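Putative antitoxin HigA3 (Mycobacterium tuberculosis H37Rv, PDB 6LTZ) probably acts as the antitoxin of a type II toxin-antitoxin system, binding DNA and regulating transcription through a helix-turn-helix domain. Local coordinates at residues A[60-63]-A[64-68]. Sequence-based numbering, arbitrary orientation.
Sequences MGVS and QARVS
In the turn of the predicted helix-turn-helix motif, S63 caps the start of helix 64-72 and V62 packs against that helix's first turn. S63 is the N-cap: its OG accepts the backbone N-H of R66 in a short, nearly straight bond (OG to N 2.6 Å, 170° at the hydrogen). A chi1 of 90° turns the hydroxyl toward the helix, where it meets this N-H. Serine suits this place because its short side chain offers an acceptor to an amide of the first turn, which lacks the i-4 helical carbonyl that later amides bind. The carbonyl O of S63 begins the regular helical pattern, taking the N-H of V67 in a longer bond of 3.3 Å between O and N.

One residue earlier, the two methyls of V62 face different partners. CG2 meets CG2 of V67 at 3.8 Å, the two side chains crossing at about a right angle. CG1 lies over one face of the R66 guanidinium, toward the rim, 3.7 Å from NH1; bends at chi2 and chi3 fold the arginine chain back toward the valine, and R66 also touches T82. M60 adds a looser apolar contact, SD to V67 CG2 at 4.3 Å, while its side chain reaches A85, Y86 and A89 of helix 80-89, as V67 reaches A57 of helix 53-60.

Helix 53-60 ends in a Schellman motif, with V62 N bonded to A57 O and G61 N to A58 O. G61 is its C-prime residue, and its positive phi is readily adopted by glycine. Helix 53-60, the G61-V62-S63 turn, with V62 packed on buried V67, and helix 64-72 form the helix-turn-helix; helix 64-72 stands where Cro/C1-type domains have their recognition helix, and probably contacts DNA likewise.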
ATOM      1  N   MET A  60      17.459  -1.907  -3.281  1.00 25.25           N
ATOM      2  CA  MET A  60      16.365  -1.278  -4.023  1.00 27.84           C
ATOM      3  C   MET A  60      16.839  -0.568  -5.287  1.00 35.35           C
ATOM      4  O   MET A  60      16.038  -0.237  -6.162  1.00 35.72           O
ATOM      5  CB  MET A  60      15.635  -0.265  -3.142  1.00 29.19           C
ATOM      6  CG  MET A  60      14.905  -0.848  -1.957  1.00 24.42           C
ATOM      7  SD  MET A  60      14.168   0.452  -0.947  1.00 27.85           S
ATOM      8  CE  MET A  60      12.966   1.134  -2.091  1.00 28.53           C
ATOM      9  N   GLY A  61      18.137  -0.309  -5.368  1.00 30.74           N
ATOM     10  CA  GLY A  61      18.683   0.485  -6.453  1.00 35.43           C
ATOM     11  C   GLY A  61      18.200   1.924  -6.411  1.00 47.34           C
ATOM     12  O   GLY A  61      17.894   2.512  -7.448  1.00 46.50           O
ATOM     13  N   VAL A  62      18.113   2.490  -5.209  1.00 40.42           N
ATOM     14  CA  VAL A  62      17.714   3.885  -5.042  1.00 39.77           C
ATOM     15  C   VAL A  62      18.698   4.632  -4.150  1.00 49.91           C
ATOM     16  O   VAL A  62      19.603   4.035  -3.563  1.00 37.15           O
ATOM     17  CB  VAL A  62      16.302   4.020  -4.429  1.00 51.10           C
ATOM     18  CG1 VAL A  62      15.268   3.304  -5.289  1.00 46.36           C
ATOM     19  CG2 VAL A  62      16.285   3.491  -3.001  1.00 39.11           C
ATOM     20  N   SER A  63      18.506   5.944  -4.055  1.00 49.85           N
ATOM     21  CA  SER A  63      19.325   6.791  -3.197  1.00 51.75           C
ATOM     22  C   SER A  63      19.133   6.441  -1.728  1.00 38.47           C
ATOM     23  O   SER A  63      18.070   5.971  -1.329  1.00 43.61           O
ATOM     24  CB  SER A  63      18.982   8.266  -3.425  1.00 44.72           C
ATOM     25  OG  SER A  63      17.945   8.688  -2.553  1.00 45.44           O
ATOM     26  N   GLN A  64      20.158   6.684  -0.919  1.00 46.09           N
ATOM     27  CA  GLN A  64      20.004   6.578   0.525  1.00 45.73           C
ATOM     28  C   GLN A  64      19.079   7.674   1.031  1.00 36.30           C
ATOM     29  O   GLN A  64      18.406   7.511   2.048  1.00 40.82           O
ATOM     30  CB  GLN A  64      21.353   6.663   1.221  1.00 44.42           C
ATOM     31  CG  GLN A  64      22.312   5.599   0.779  1.00 38.17           C
ATOM     32  CD  GLN A  64      23.548   5.560   1.636  1.00 54.39           C
ATOM     33  OE1 GLN A  64      23.481   5.743   2.855  1.00 48.70           O
ATOM     34  NE2 GLN A  64      24.694   5.321   1.007  1.00 50.88           N
ATOM     35  N   ALA A  65      19.052   8.790   0.309  1.00 45.07           N
ATOM     36  CA  ALA A  65      18.152   9.886   0.631  1.00 47.92           C
ATOM     37  C   ALA A  65      16.708   9.407   0.571  1.00 47.85           C
ATOM     38  O   ALA A  65      15.940   9.601   1.515  1.00 49.24           O
ATOM     39  CB  ALA A  65      18.372  11.054  -0.315  1.00 46.61           C
ATOM     40  N   ARG A  66      16.352   8.763  -0.538  1.00 48.43           N
ATOM     41  CA  ARG A  66      15.013   8.213  -0.708  1.00 46.86           C
ATOM     42  C   ARG A  66      14.665   7.248   0.421  1.00 40.45           C
ATOM     43  O   ARG A  66      13.562   7.294   0.964  1.00 44.85           O
ATOM     44  CB  ARG A  66      14.886   7.511  -2.062  1.00 48.83           C
ATOM     45  CG  ARG A  66      13.663   6.618  -2.177  1.00 62.59           C
ATOM     46  CD  ARG A  66      12.531   7.324  -2.913  1.00 68.47           C
ATOM     47  NE  ARG A  66      12.776   7.399  -4.352  1.00 80.00           N
ATOM     48  CZ  ARG A  66      12.604   6.387  -5.199  1.00 84.85           C
ATOM     49  NH1 ARG A  66      12.178   5.209  -4.759  1.00 71.28           N
ATOM     50  NH2 ARG A  66      12.855   6.553  -6.491  1.00 83.50           N
ATOM     51  N   VAL A  67      15.611   6.386   0.787  1.00 40.31           N
ATOM     52  CA  VAL A  67      15.382   5.429   1.866  1.00 34.85           C
ATOM     53  C   VAL A  67      15.208   6.169   3.186  1.00 34.88           C
ATOM     54  O   VAL A  67      14.376   5.803   4.016  1.00 32.23           O
ATOM     55  CB  VAL A  67      16.538   4.408   1.993  1.00 28.79           C
ATOM     56  CG1 VAL A  67      16.363   3.553   3.239  1.00 30.60           C
ATOM     57  CG2 VAL A  67      16.607   3.531   0.756  1.00 31.72           C
ATOM     58  N   SER A  68      15.997   7.221   3.364  1.00 43.97           N
ATOM     59  CA  SER A  68      15.922   8.028   4.571  1.00 40.88           C
ATOM     60  C   SER A  68      14.552   8.690   4.673  1.00 37.57           C
ATOM     61  O   SER A  68      13.917   8.660   5.727  1.00 40.52           O
ATOM     62  CB  SER A  68      17.032   9.079   4.584  1.00 46.85           C
ATOM     63  OG  SER A  68      16.955   9.881   5.748  1.00 60.88           O
TER